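PDB 4XFK: putative branched chain amino acid ABC transporter, periplasmic amino acid-binding protein from Brucella ovis, which probably serves as the periplasmic substrate-binding component of an ABC-type amino-acid transport system, capturing branched-chain or related amino acids. Local coordinates for residues Q349-A363 with Y372-I386. The protein carries 1 engineered substitution. Sequence-based numbering, arbitrary orientation.
With ACT (acetate ion), chain C.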
ATOM      1  N   GLN A 349      -4.451  -9.839  -7.339  1.00  7.84           N
ATOM      2  CA  GLN A 349      -3.867  -9.487  -6.054  1.00  6.98           C
ATOM      3  C   GLN A 349      -2.487 -10.138  -5.952  1.00  6.87           C
ATOM      4  O   GLN A 349      -2.357 -11.352  -6.122  1.00  7.56           O
ATOM      5  CB  GLN A 349      -4.766  -9.981  -4.911  1.00  7.56           C
ATOM      6  CG  GLN A 349      -4.169  -9.805  -3.530  1.00  7.57           C
ATOM      7  CD  GLN A 349      -3.873  -8.346  -3.213  1.00  7.15           C
ATOM      8  OE1 GLN A 349      -4.761  -7.485  -3.264  1.00  7.56           O
ATOM      9  NE2 GLN A 349      -2.617  -8.059  -2.889  1.00  7.26           N
ATOM     10  N   ALA A 350      -1.455  -9.338  -5.698  1.00  7.13           N
ATOM     11  CA  ALA A 350      -0.108  -9.885  -5.547  1.00  7.84           C
ATOM     12  C   ALA A 350       0.023 -10.706  -4.265  1.00  7.26           C
ATOM     13  O   ALA A 350      -0.663 -10.444  -3.265  1.00  7.55           O
ATOM     14  CB  ALA A 350       0.936  -8.778  -5.574  1.00  7.97           C
ATOM     15  N   LYS A 351       0.902 -11.707  -4.328  1.00  7.27           N
ATOM     16  CA  LYS A 351       1.210 -12.605  -3.218  1.00  7.69           C
ATOM     17  C   LYS A 351       2.622 -12.303  -2.734  1.00  7.12           C
ATOM     18  O   LYS A 351       3.567 -12.320  -3.525  1.00  7.58           O
ATOM     19  CB  LYS A 351       1.102 -14.062  -3.664  1.00  9.46           C
ATOM     20  CG  LYS A 351       1.333 -15.044  -2.533  1.00 11.91           C
ATOM     21  CD  LYS A 351       0.680 -16.388  -2.804  1.00 18.61           C
ATOM     22  CE  LYS A 351       1.477 -17.217  -3.763  1.00 21.98           C
ATOM     23  NZ  LYS A 351       0.862 -18.573  -3.844  1.00 22.66           N
ATOM     24  N   PHE A 352       2.764 -12.023  -1.440  1.00  6.93           N
ATOM     25  CA  PHE A 352       4.038 -11.586  -0.876  1.00  7.43           C
ATOM     26  C   PHE A 352       3.982 -11.740   0.640  1.00  8.13           C
ATOM     27  O   PHE A 352       2.899 -11.787   1.215  1.00  8.49           O
ATOM     28  CB  PHE A 352       4.292 -10.115  -1.238  1.00  8.36           C
ATOM     29  CG  PHE A 352       3.097  -9.229  -1.023  1.00  7.24           C
ATOM     30  CD1 PHE A 352       2.762  -8.794   0.258  1.00  8.53           C
ATOM     31  CD2 PHE A 352       2.286  -8.864  -2.084  1.00  7.73           C
ATOM     32  CE1 PHE A 352       1.642  -8.035   0.481  1.00  9.91           C
ATOM     33  CE2 PHE A 352       1.157  -8.087  -1.869  1.00  7.57           C
ATOM     34  CZ  PHE A 352       0.839  -7.666  -0.583  1.00  8.80           C
ATOM     35  N   PRO A 353       5.151 -11.819   1.294  1.00  8.59           N
ATOM     36  CA  PRO A 353       5.162 -11.911   2.758  1.00  9.33           C
ATOM     37  C   PRO A 353       4.763 -10.608   3.453  1.00  8.27           C
ATOM     38  O   PRO A 353       4.866  -9.520   2.880  1.00  8.08           O
ATOM     39  CB  PRO A 353       6.629 -12.247   3.093  1.00 11.81           C
ATOM     40  CG  PRO A 353       7.299 -12.523   1.808  1.00 13.16           C
ATOM     41  CD  PRO A 353       6.501 -11.892   0.716  1.00 10.45           C
ATOM     42  N   MET A 354       4.309 -10.740   4.699  1.00  7.83           N
ATOM     43  CA  MET A 354       3.989  -9.609   5.559  1.00  7.64           C
ATOM     44  C   MET A 354       4.769  -9.711   6.860  1.00  7.50           C
ATOM     45  O   MET A 354       4.941 -10.792   7.413  1.00  9.72           O
ATOM     46  CB  MET A 354       2.487  -9.564   5.846  1.00  7.81           C
ATOM     47  CG  MET A 354       1.642  -9.169   4.637  1.00  7.27           C
ATOM     48  SD  MET A 354       1.902  -7.451   4.104  1.00  7.49           S
ATOM     49  CE  MET A 354       1.011  -6.580   5.392  1.00  7.95           C
ATOM     50  N   VAL A 355       5.237  -8.572   7.347  1.00  8.35           N
ATOM     51  CA  VAL A 355       6.047  -8.519   8.548  1.00  9.19           C
ATOM     52  C   VAL A 355       5.347  -7.671   9.586  1.00  7.52           C
ATOM     53  O   VAL A 355       5.058  -6.495   9.351  1.00  7.58           O
ATOM     54  CB  VAL A 355       7.409  -7.875   8.247  1.00 12.16           C
ATOM     55  CG1 VAL A 355       8.338  -8.006   9.445  1.00 12.63           C
ATOM     56  CG2 VAL A 355       8.011  -8.516   7.036  1.00 15.35           C
ATOM     57  N   VAL A 356       5.082  -8.268  10.743  1.00  8.13           N
ATOM     58  CA  VAL A 356       4.469  -7.543  11.844  1.00  7.33           C
ATOM     59  C   VAL A 356       5.574  -7.020  12.757  1.00  8.23           C
ATOM     60  O   VAL A 356       6.515  -7.747  13.088  1.00  8.51           O
ATOM     61  CB  VAL A 356       3.454  -8.408  12.609  1.00  8.13           C
ATOM     62  CG1 VAL A 356       2.593  -7.523  13.485  1.00  8.17           C
ATOM     63  CG2 VAL A 356       2.580  -9.174  11.617  1.00  9.10           C
ATOM     64  N   GLN A 357       5.452  -5.749  13.135  1.00  7.50           N
ATOM     65  CA  GLN A 357       6.543  -4.987  13.734  1.00  7.71           C
ATOM     66  C   GLN A 357       6.063  -4.190  14.939  1.00  7.81           C
ATOM     67  O   GLN A 357       4.924  -3.698  14.954  1.00  8.75           O
ATOM     68  CB  GLN A 357       7.112  -4.010  12.705  1.00  8.15           C
ATOM     69  CG  GLN A 357       7.659  -4.671  11.444  1.00  8.57           C
ATOM     70  CD  GLN A 357       7.614  -3.757  10.240  1.00  7.67           C
ATOM     71  OE1 GLN A 357       8.316  -2.747  10.192  1.00  8.08           O
ATOM     72  NE2 GLN A 357       6.791  -4.109   9.253  1.00  8.17           N
ATOM     73  N   GLU A 358       6.938  -4.040  15.934  1.00  8.21           N
ATOM     74  CA  GLU A 358       6.625  -3.264  17.133  1.00  8.59           C
ATOM     75  C   GLU A 358       7.561  -2.069  17.252  1.00  9.00           C
ATOM     76  O   GLU A 358       8.718  -2.143  16.848  1.00  9.91           O
ATOM     77  CB  GLU A 358       6.750  -4.143  18.376  1.00 11.06           C
ATOM     78  CG  GLU A 358       8.156  -4.688  18.613  1.00 15.90           C
ATOM     79  CD  GLU A 358       8.247  -5.565  19.838  1.00 22.22           C
ATOM     80  OE1 GLU A 358       8.102  -5.035  20.956  1.00 25.52           O
ATOM     81  OE2 GLU A 358       8.466  -6.782  19.677  1.00 24.97           O
ATOM     82  N   VAL A 359       7.066  -0.968  17.806  1.00  8.92           N
ATOM     83  CA  VAL A 359       7.926   0.182  18.058  1.00  9.57           C
ATOM     84  C   VAL A 359       8.791  -0.106  19.286  1.00 10.14           C
ATOM     85  O   VAL A 359       8.270  -0.397  20.366  1.00 10.25           O
ATOM     86  CB  VAL A 359       7.102   1.459  18.265  1.00  9.31           C
ATOM     87  CG1 VAL A 359       8.022   2.645  18.526  1.00  9.66           C
ATOM     88  CG2 VAL A 359       6.214   1.708  17.040  1.00  9.97           C
ATOM     89  N   SER A 360      10.109  -0.032  19.110  1.00  9.40           N
ATOM     90  CA  SER A 360      11.052  -0.510  20.113  1.00  9.47           C
ATOM     91  C   SER A 360      12.393   0.191  19.975  1.00  9.72           C
ATOM     92  O   SER A 360      12.811   0.530  18.869  1.00 11.05           O
ATOM     93  CB  SER A 360      11.261  -2.017  19.952  1.00 10.90           C
ATOM     94  OG  SER A 360      12.302  -2.488  20.795  1.00 12.46           O
ATOM     95  N   LYS A 361      13.074   0.390  21.098  1.00 11.10           N
ATOM     96  CA  LYS A 361      14.417   0.951  21.073  1.00 11.10           C
ATOM     97  C   LYS A 361      15.405  -0.046  20.482  1.00 11.30           C
ATOM     98  O   LYS A 361      16.526   0.322  20.127  1.00 13.35           O
ATOM     99  CB  LYS A 361      14.870   1.337  22.480  1.00 12.18           C
ATOM    100  CG  LYS A 361      14.193   2.568  23.035  1.00 15.51           C
ATOM    101  CD  LYS A 361      14.798   2.929  24.377  1.00 18.68           C
ATOM    102  CE  LYS A 361      14.180   4.184  24.948  1.00 21.19           C
ATOM    103  NZ  LYS A 361      14.869   4.556  26.208  1.00 23.18           N
ATOM    104  N   LYS A 362      14.997  -1.308  20.385  1.00 11.08           N
ATOM    105  CA  LYS A 362      15.873  -2.348  19.861  1.00 12.24           C
ATOM    106  C   LYS A 362      16.023  -2.286  18.337  1.00 11.11           C
ATOM    107  O   LYS A 362      16.935  -2.890  17.791  1.00 12.90           O
ATOM    108  CB  LYS A 362      15.376  -3.733  20.276  1.00 14.74           C
ATOM    109  CG  LYS A 362      15.449  -4.007  21.775  1.00 20.44           C
ATOM    110  CD  LYS A 362      14.776  -5.331  22.126  1.00 25.07           C
ATOM    111  CE  LYS A 362      14.786  -5.584  23.629  1.00 27.83           C
ATOM    112  NZ  LYS A 362      14.125  -4.485  24.393  1.00 30.41           N
ATOM    113  N   ALA A 363      15.140  -1.564  17.648  1.00 10.24           N
ATOM    114  CA  ALA A 363      15.201  -1.489  16.190  1.00 10.08           C
ATOM    115  C   ALA A 363      16.504  -0.847  15.734  1.00 11.40           C
ATOM    116  O   ALA A 363      16.921   0.166  16.287  1.00 12.38           O
ATOM    117  CB  ALA A 363      14.015  -0.705  15.659  1.00  9.94           C
ATOM    118  N   TYR A 372      13.462   5.227  19.024  1.00 11.29           N
ATOM    119  CA  TYR A 372      12.623   4.091  18.653  1.00 10.98           C
ATOM    120  C   TYR A 372      12.582   3.867  17.149  1.00  9.95           C
ATOM    121  O   TYR A 372      12.644   4.811  16.375  1.00 11.84           O
ATOM    122  CB  TYR A 372      11.189   4.317  19.142  1.00 11.57           C
ATOM    123  CG  TYR A 372      11.053   4.321  20.650  1.00 11.96           C
ATOM    124  CD1 TYR A 372      11.249   5.483  21.395  1.00 13.73           C
ATOM    125  CD2 TYR A 372      10.733   3.157  21.330  1.00 14.67           C
ATOM    126  CE1 TYR A 372      11.136   5.478  22.778  1.00 15.01           C
ATOM    127  CE2 TYR A 372      10.611   3.141  22.707  1.00 15.39           C
ATOM    128  CZ  TYR A 372      10.811   4.301  23.426  1.00 15.29           C
ATOM    129  OH  TYR A 372      10.688   4.262  24.797  1.00 18.12           O
ATOM    130  N   GLY A 373      12.441   2.610  16.743  1.00  9.65           N
ATOM    131  CA  GLY A 373      12.121   2.287  15.368  1.00  9.26           C
ATOM    132  C   GLY A 373      11.235   1.065  15.327  1.00  8.29           C
ATOM    133  O   GLY A 373      10.797   0.558  16.365  1.00 10.03           O
ATOM    134  N   PHE A 374      10.991   0.570  14.122  1.00  8.71           N
ATOM    135  CA  PHE A 374      10.156  -0.599  13.930  1.00  8.67           C
ATOM    136  C   PHE A 374      10.990  -1.869  13.948  1.00  9.07           C
ATOM    137  O   PHE A 374      11.902  -2.037  13.151  1.00  9.20           O
ATOM    138  CB  PHE A 374       9.340  -0.436  12.647  1.00  9.01           C
ATOM    139  CG  PHE A 374       8.311   0.648  12.760  1.00  9.00           C
ATOM    140  CD1 PHE A 374       8.622   1.963  12.445  1.00  9.59           C
ATOM    141  CD2 PHE A 374       7.041   0.363  13.250  1.00  8.88           C
ATOM    142  CE1 PHE A 374       7.673   2.975  12.589  1.00 10.49           C
ATOM    143  CE2 PHE A 374       6.096   1.369  13.388  1.00  9.39           C
ATOM    144  CZ  PHE A 374       6.414   2.673  13.058  1.00  9.62           C
ATOM    145  N   LEU A 375      10.674  -2.749  14.893  1.00  8.77           N
ATOM    146  CA  LEU A 375      11.401  -3.995  15.091  1.00  9.25           C
ATOM    147  C   LEU A 375      10.483  -5.135  14.671  1.00  8.59           C
ATOM    148  O   LEU A 375       9.380  -5.265  15.201  1.00  9.94           O
ATOM    149  CB  LEU A 375      11.755  -4.150  16.571  1.00 10.74           C
ATOM    150  CG  LEU A 375      12.521  -5.416  16.960  1.00 12.26           C
ATOM    151  CD1 LEU A 375      13.979  -5.283  16.576  1.00 12.78           C
ATOM    152  CD2 LEU A 375      12.375  -5.707  18.458  1.00 12.34           C
ATOM    153  N   PRO A 376      10.925  -5.962  13.709  1.00  9.31           N
ATOM    154  CA  PRO A 376      10.079  -7.071  13.254  1.00  9.29           C
ATOM    155  C   PRO A 376      10.003  -8.188  14.293  1.00 10.24           C
ATOM    156  O   PRO A 376      11.014  -8.481  14.936  1.00 13.11           O
ATOM    157  CB  PRO A 376      10.808  -7.568  12.000  1.00 10.48           C
ATOM    158  CG  PRO A 376      12.244  -7.232  12.241  1.00 11.49           C
ATOM    159  CD  PRO A 376      12.255  -5.968  13.066  1.00 10.52           C
ATOM    160  N   PHE A 377       8.830  -8.801  14.459  1.00 10.42           N
ATOM    161  CA  PHE A 377       8.715  -9.939  15.376  1.00 11.74           C
ATOM    162  C   PHE A 377       8.009 -11.167  14.793  1.00 12.45           C
ATOM    163  O   PHE A 377       8.029 -12.235  15.404  1.00 14.49           O
ATOM    164  CB  PHE A 377       8.097  -9.533  16.723  1.00 11.27           C
ATOM    165  CG  PHE A 377       6.676  -9.041  16.635  1.00 10.46           C
ATOM    166  CD1 PHE A 377       5.614  -9.935  16.607  1.00 11.11           C
ATOM    167  CD2 PHE A 377       6.398  -7.679  16.624  1.00 10.59           C
ATOM    168  CE1 PHE A 377       4.306  -9.484  16.542  1.00 12.90           C
ATOM    169  CE2 PHE A 377       5.095  -7.228  16.558  1.00 11.49           C
ATOM    170  CZ  PHE A 377       4.046  -8.130  16.533  1.00 12.20           C
ATOM    171  N   LYS A 378       7.388 -11.017  13.626  1.00 10.62           N
ATOM    172  CA  LYS A 378       6.715 -12.134  12.967  1.00 11.57           C
ATOM    173  C   LYS A 378       6.626 -11.874  11.474  1.00 11.14           C
ATOM    174  O   LYS A 378       6.192 -10.807  11.054  1.00 12.30           O
ATOM    175  CB  LYS A 378       5.304 -12.341  13.538  1.00 13.74           C
ATOM    176  CG  LYS A 378       4.469 -13.399  12.816  1.00 14.46           C
ATOM    177  CD  LYS A 378       5.072 -14.790  12.969  1.00 16.05           C
ATOM    178  CE  LYS A 378       4.220 -15.840  12.271  1.00 18.84           C
ATOM    179  NZ  LYS A 378       4.814 -17.206  12.358  1.00 21.63           N
ATOM    180  N   THR A 379       7.038 -12.847  10.673  1.00 11.26           N
ATOM    181  CA  THR A 379       6.856 -12.763   9.229  1.00 12.20           C
ATOM    182  C   THR A 379       5.930 -13.874   8.777  1.00 12.45           C
ATOM    183  O   THR A 379       6.162 -15.048   9.074  1.00 16.30           O
ATOM    184  CB  THR A 379       8.182 -12.882   8.471  1.00 13.73           C
ATOM    185  OG1 THR A 379       9.003 -11.750   8.767  1.00 15.69           O
ATOM    186  CG2 THR A 379       7.932 -12.940   6.968  1.00 14.50           C
ATOM    187  N   PHE A 380       4.867 -13.495   8.080  1.00 10.37           N
ATOM    188  CA  PHE A 380       3.969 -14.458   7.470  1.00 10.16           C
ATOM    189  C   PHE A 380       4.384 -14.648   6.023  1.00 10.27           C
ATOM    190  O   PHE A 380       4.684 -13.679   5.328  1.00 10.01           O
ATOM    191  CB  PHE A 380       2.525 -13.965   7.537  1.00 10.51           C
ATOM    192  CG  PHE A 380       1.969 -13.919   8.925  1.00 11.39           C
ATOM    193  CD1 PHE A 380       1.600 -15.092   9.574  1.00 12.08           C
ATOM    194  CD2 PHE A 380       1.800 -12.711   9.582  1.00 10.39           C
ATOM    195  CE1 PHE A 380       1.084 -15.061  10.864  1.00 12.55           C
ATOM    196  CE2 PHE A 380       1.273 -12.669  10.870  1.00 10.90           C
ATOM    197  CZ  PHE A 380       0.918 -13.847  11.515  1.00 12.08           C
ATOM    198  N   THR A 381       4.395 -15.893   5.567  1.00 10.42           N
ATOM    199  CA  THR A 381       4.726 -16.179   4.172  1.00 10.52           C
ATOM    200  C   THR A 381       3.656 -15.609   3.244  1.00 10.04           C
ATOM    201  O   THR A 381       2.584 -15.194   3.690  1.00 10.11           O
ATOM    202  CB  THR A 381       4.806 -17.694   3.906  1.00 11.39           C
ATOM    203  OG1 THR A 381       3.508 -18.262   4.101  1.00 12.47           O
ATOM    204  CG2 THR A 381       5.808 -18.364   4.830  1.00 12.84           C
ATOM    205  N   GLY A 382       3.952 -15.584   1.949  1.00  9.88           N
ATOM    206  CA  GLY A 382       2.973 -15.196   0.947  1.00  9.68           C
ATOM    207  C   GLY A 382       1.686 -16.003   1.058  1.00 10.23           C
ATOM    208  O   GLY A 382       0.590 -15.446   1.067  1.00 10.35           O
ATOM    209  N   ASP A 383       1.812 -17.321   1.186  1.00 11.38           N
ATOM    210  CA  ASP A 383       0.626 -18.161   1.335  1.00 14.10           C
ATOM    211  C   ASP A 383      -0.165 -17.838   2.610  1.00 13.43           C
ATOM    212  O   ASP A 383      -1.397 -17.882   2.619  1.00 13.74           O
ATOM    213  CB  ASP A 383       1.006 -19.641   1.295  1.00 16.77           C
ATOM    214  CG  ASP A 383       1.364 -20.113  -0.104  1.00 21.26           C
ATOM    215  OD1 ASP A 383       0.829 -19.538  -1.075  1.00 23.36           O
ATOM    216  OD2 ASP A 383       2.174 -21.057  -0.234  1.00 25.04           O
ATOM    217  N   GLU A 384       0.546 -17.512   3.683  1.00 11.24           N
ATOM    218  CA  GLU A 384      -0.098 -17.146   4.935  1.00 11.71           C
ATOM    219  C   GLU A 384      -0.732 -15.758   4.885  1.00 11.98           C
ATOM    220  O   GLU A 384      -1.683 -15.484   5.620  1.00 15.55           O
ATOM    221  CB  GLU A 384       0.902 -17.233   6.095  1.00 12.51           C
ATOM    222  CG  GLU A 384       1.288 -18.660   6.481  1.00 13.42           C
ATOM    223  CD  GLU A 384       2.434 -18.718   7.484  1.00 14.82           C
ATOM    224  OE1 GLU A 384       3.233 -17.767   7.530  1.00 13.89           O
ATOM    225  OE2 GLU A 384       2.546 -19.717   8.231  1.00 19.25           O
ATOM    226  N   SER A 385      -0.217 -14.894   4.013  1.00  9.71           N
ATOM    227  CA  SER A 385      -0.617 -13.484   4.002  1.00  8.48           C
ATOM    228  C   SER A 385      -1.771 -13.157   3.060  1.00  8.80           C
ATOM    229  O   SER A 385      -2.667 -12.379   3.409  1.00 10.14           O
ATOM    230  CB  SER A 385       0.579 -12.586   3.661  1.00  8.44           C
ATOM    231  OG  SER A 385       1.607 -12.707   4.624  1.00  9.98           O
ATOM    232  N   ILE A 386      -1.736 -13.711   1.854  1.00  9.68           N
ATOM    233  CA  ILE A 386      -2.723 -13.325   0.851  1.00  9.23           C
ATOM    234  C   ILE A 386      -4.140 -13.718   1.281  1.00 10.26           C
ATOM    235  O   ILE A 386      -4.352 -14.786   1.863  1.00 11.62           O
ATOM    236  CB  ILE A 386      -2.365 -13.898  -0.546  1.00  8.82           C
ATOM    237  CG1 ILE A 386      -3.173 -13.176  -1.629  1.00  8.31           C
ATOM    238  CG2 ILE A 386      -2.543 -15.443  -0.600  1.00 11.08           C
ATOM    239  CD1 ILE A 386      -2.729 -13.494  -3.040  1.00  8.82           C
TER
HETATM  240  C   ACT C 501      11.126 -11.528  11.841  1.00 25.95           C
HETATM  241  O   ACT C 501      11.043 -12.216  12.887  1.00 30.48           O
HETATM  242  OXT ACT C 501      10.037 -11.270  11.284  1.00 25.24           O
HETATM  243  CH3 ACT C 501      12.438 -11.035  11.301  1.00 26.16           C
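From M354–F380 to S360–G373, strands 354-360 and 373-380 pair antiparallel, with paired N-H···O bonds at the hydrogen-bonded positions. Strand 350-360 also pairs with 263-266 (V355 with T266, Q357 with V264), so 373-380 extends the mixed sheet of this periplasmic binding protein fold. The register slips by one at V356, where F377 and K378 face a single residue, a classic beta bulge. V356 O accepts F377 N at 2.9 Å and 175°, whereas K378 N reaches the same V356 O only weakly, at 3.4 Å.

Apolar contacts gather at the bulge. V356 splits its branches between two rings: CG1 meets F377 CZ at 3.4 Å, and CG2 approaches the edge of F380, 3.8 Å from CE2. With chi1 at 64°, F377 CG stands between the backbone N and the carbonyl carbon, and one ring face lies over V356 O; K152 adds a cation-pi contact. At the loop end of the hairpin, K361 CG sits over one face of Y372, 3.8 Å from the centroid, a CH-pi contact.

Polar side chains act at one end and in the middle. K351 NZ forms a salt bridge with D383 OD1 (2.9 Å), linking strand 350-351 to helix 382-385. Q357 OE1 lies against F374 CB and accepts from N269 ND2; NE2 donates to T266 OG1 and, at 174°, to V355 O.

The chemistry implies a ribbon joined chiefly by backbone bonds, with a charged pair tying down one end.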